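Local coordinates for protein iota-carrageenase (Alteromonas sp., PDB 1H80) that hydrolyses the beta-1,4 linkages of iota-carrageenan, a sulfated galactan of red algal cell walls, with inversion of anomeric configuration, at residues S403-I408 and K437-N442. Numbering follows the deposited sequence.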
ATOM      1  N   SER A 403     -14.045 -15.170   3.042  1.00 14.70           N
ATOM      2  CA  SER A 403     -13.526 -14.645   1.787  1.00 14.96           C
ATOM      3  C   SER A 403     -14.696 -14.649   0.814  1.00 15.12           C
ATOM      4  O   SER A 403     -15.564 -15.518   0.890  1.00 15.73           O
ATOM      5  CB  SER A 403     -12.420 -15.554   1.261  1.00 14.91           C
ATOM      6  OG  SER A 403     -11.335 -15.602   2.169  1.00 15.90           O
ATOM      7  N   LEU A 404     -14.718 -13.694  -0.107  1.00 15.00           N
ATOM      8  CA  LEU A 404     -15.817 -13.604  -1.059  1.00 16.00           C
ATOM      9  C   LEU A 404     -15.530 -14.095  -2.470  1.00 15.72           C
ATOM     10  O   LEU A 404     -16.425 -14.605  -3.145  1.00 15.64           O
ATOM     11  CB  LEU A 404     -16.329 -12.166  -1.119  1.00 17.97           C
ATOM     12  CG  LEU A 404     -17.295 -11.768   0.001  1.00 19.72           C
ATOM     13  CD1 LEU A 404     -17.523 -10.270  -0.016  1.00 21.10           C
ATOM     14  CD2 LEU A 404     -18.609 -12.519  -0.178  1.00 20.41           C
ATOM     15  N   ALA A 405     -14.291 -13.949  -2.925  1.00 15.56           N
ATOM     16  CA  ALA A 405     -13.958 -14.372  -4.279  1.00 14.28           C
ATOM     17  C   ALA A 405     -12.462 -14.392  -4.492  1.00 14.53           C
ATOM     18  O   ALA A 405     -11.693 -14.050  -3.599  1.00 14.43           O
ATOM     19  CB  ALA A 405     -14.593 -13.416  -5.286  1.00 15.10           C
ATOM     20  N   ALA A 406     -12.054 -14.793  -5.689  1.00 14.30           N
ATOM     21  CA  ALA A 406     -10.641 -14.799  -6.031  1.00 14.54           C
ATOM     22  C   ALA A 406     -10.344 -13.419  -6.604  1.00 14.75           C
ATOM     23  O   ALA A 406      -9.313 -12.812  -6.315  1.00 14.57           O
ATOM     24  CB  ALA A 406     -10.352 -15.867  -7.077  1.00 15.11           C
ATOM     25  N   VAL A 407     -11.275 -12.923  -7.413  1.00 14.49           N
ATOM     26  CA  VAL A 407     -11.131 -11.631  -8.059  1.00 15.24           C
ATOM     27  C   VAL A 407     -12.402 -10.795  -7.993  1.00 15.94           C
ATOM     28  O   VAL A 407     -13.506 -11.304  -8.176  1.00 16.12           O
ATOM     29  CB  VAL A 407     -10.758 -11.808  -9.545  1.00 15.95           C
ATOM     30  CG1 VAL A 407     -10.696 -10.447 -10.242  1.00 16.27           C
ATOM     31  CG2 VAL A 407      -9.426 -12.535  -9.663  1.00 15.96           C
ATOM     32  N   ILE A 408     -12.233  -9.511  -7.708  1.00 15.79           N
ATOM     33  CA  ILE A 408     -13.346  -8.580  -7.674  1.00 17.04           C
ATOM     34  C   ILE A 408     -12.995  -7.506  -8.692  1.00 18.04           C
ATOM     35  O   ILE A 408     -11.917  -6.908  -8.637  1.00 18.09           O
ATOM     36  CB  ILE A 408     -13.531  -7.942  -6.285  1.00 17.07           C
ATOM     37  CG1 ILE A 408     -13.953  -9.014  -5.276  1.00 16.88           C
ATOM     38  CG2 ILE A 408     -14.601  -6.848  -6.352  1.00 17.34           C
ATOM     39  CD1 ILE A 408     -14.130  -8.496  -3.860  1.00 17.57           C
ATOM     40  N   LYS A 437     -16.165 -16.831  -7.971  1.00 16.26           N
ATOM     41  CA  LYS A 437     -14.773 -16.926  -8.381  1.00 17.03           C
ATOM     42  C   LYS A 437     -14.400 -15.484  -8.710  1.00 17.33           C
ATOM     43  O   LYS A 437     -13.459 -14.923  -8.149  1.00 17.12           O
ATOM     44  CB  LYS A 437     -14.609 -17.808  -9.617  1.00 19.01           C
ATOM     45  CG  LYS A 437     -13.163 -17.877 -10.093  1.00 22.07           C
ATOM     46  CD  LYS A 437     -13.001 -18.751 -11.324  1.00 24.56           C
ATOM     47  CE  LYS A 437     -11.553 -18.756 -11.795  1.00 26.51           C
ATOM     48  NZ  LYS A 437     -11.356 -19.581 -13.022  1.00 28.64           N
ATOM     49  N   THR A 438     -15.164 -14.886  -9.618  1.00 17.91           N
ATOM     50  CA  THR A 438     -14.955 -13.497 -10.001  1.00 18.33           C
ATOM     51  C   THR A 438     -16.260 -12.741  -9.805  1.00 18.64           C
ATOM     52  O   THR A 438     -17.309 -13.146 -10.312  1.00 19.34           O
ATOM     53  CB  THR A 438     -14.526 -13.351 -11.484  1.00 19.26           C
ATOM     54  OG1 THR A 438     -13.229 -13.932 -11.672  1.00 22.14           O
ATOM     55  CG2 THR A 438     -14.473 -11.879 -11.880  1.00 21.15           C
ATOM     56  N   ILE A 439     -16.195 -11.661  -9.042  1.00 17.41           N
ATOM     57  CA  ILE A 439     -17.361 -10.828  -8.807  1.00 17.47           C
ATOM     58  C   ILE A 439     -17.173  -9.614  -9.698  1.00 18.42           C
ATOM     59  O   ILE A 439     -16.151  -8.935  -9.617  1.00 19.16           O
ATOM     60  CB  ILE A 439     -17.446 -10.362  -7.339  1.00 17.21           C
ATOM     61  CG1 ILE A 439     -17.724 -11.562  -6.430  1.00 16.26           C
ATOM     62  CG2 ILE A 439     -18.537  -9.306  -7.190  1.00 17.77           C
ATOM     63  CD1 ILE A 439     -17.711 -11.228  -4.958  1.00 15.67           C
ATOM     64  N   ASP A 440     -18.147  -9.355 -10.563  1.00 18.37           N
ATOM     65  CA  ASP A 440     -18.074  -8.210 -11.458  1.00 20.29           C
ATOM     66  C   ASP A 440     -19.388  -7.439 -11.416  1.00 20.53           C
ATOM     67  O   ASP A 440     -20.214  -7.658 -10.532  1.00 19.41           O
ATOM     68  CB  ASP A 440     -17.759  -8.660 -12.889  1.00 21.69           C
ATOM     69  CG  ASP A 440     -18.654  -9.789 -13.363  1.00 23.81           C
ATOM     70  OD1 ASP A 440     -19.880  -9.714 -13.142  1.00 25.70           O
ATOM     71  OD2 ASP A 440     -18.126 -10.749 -13.969  1.00 26.07           O
ATOM     72  N   THR A 441     -19.580  -6.535 -12.368  1.00 21.65           N
ATOM     73  CA  THR A 441     -20.792  -5.728 -12.405  1.00 23.13           C
ATOM     74  C   THR A 441     -22.050  -6.528 -12.728  1.00 23.07           C
ATOM     75  O   THR A 441     -23.159  -6.060 -12.479  1.00 23.85           O
ATOM     76  CB  THR A 441     -20.656  -4.584 -13.426  1.00 23.75           C
ATOM     77  OG1 THR A 441     -20.445  -5.133 -14.731  1.00 25.73           O
ATOM     78  CG2 THR A 441     -19.479  -3.691 -13.064  1.00 24.67           C
ATOM     79  N   ASN A 442     -21.882  -7.728 -13.277  1.00 23.61           N
ATOM     80  CA  ASN A 442     -23.027  -8.570 -13.624  1.00 23.68           C
ATOM     81  C   ASN A 442     -23.440  -9.512 -12.499  1.00 23.30           C
ATOM     82  O   ASN A 442     -24.512 -10.113 -12.551  1.00 23.38           O
ATOM     83  CB  ASN A 442     -22.726  -9.405 -14.870  1.00 25.70           C
ATOM     84  CG  ASN A 442     -22.667  -8.572 -16.132  1.00 28.00           C
ATOM     85  OD1 ASN A 442     -23.604  -7.841 -16.451  1.00 29.85           O
ATOM     86  ND2 ASN A 442     -21.564  -8.686 -16.864  1.00 29.71           N
TER
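Lys437 O accepts two backbone bonds from Ala406 and Val407, and this shared acceptor starts the pairing. Ala406 N lies 2.8 Å from Lys437 O, its bond bent (148° at the hydrogen) and the donor somewhat off the carbonyl plane. Val407 N lies 3.1 Å from Lys437 O, straighter (165°) and nearly in line with the C=O. Further on, Ile439 N donates to Val407 O at 2.8 Å; that oxygen also takes a CA-H...O contact from Thr438 CA. The strands run parallel, since Val407 bonds through its N to Lys437 O and through its O to Ile439 N, the residues flanking its partner Thr438.

Packing is tight on the side of Ile408 and Ile439. Ile439 CG1 lies anti to its own carbonyl carbon (chi1 -68°) and rests 3.8 Å from Ala405 CB. Ile439 CD1 touches the same methyl and approaches Leu404 CB at 4.2 Å. Tyr373 packs on Ile439 from outside the pair. Val407 and Thr438 form the looser face: Val407 CB meets Thr438 OG1 at 3.9 Å. Lys437 CB points away, and its exposed, fully extended side chain touches Val426 and Arg428.

Strand 438-439 is the outermost in a five-strand parallel sheet, joined through 407-409 to 275-277, as in the stacked coils of a beta-helix. The chemistry implies an edge strand fixed in register by main-chain bonds, to which Ile439 adds apolar packing on Leu404, Ala405 and Ile408.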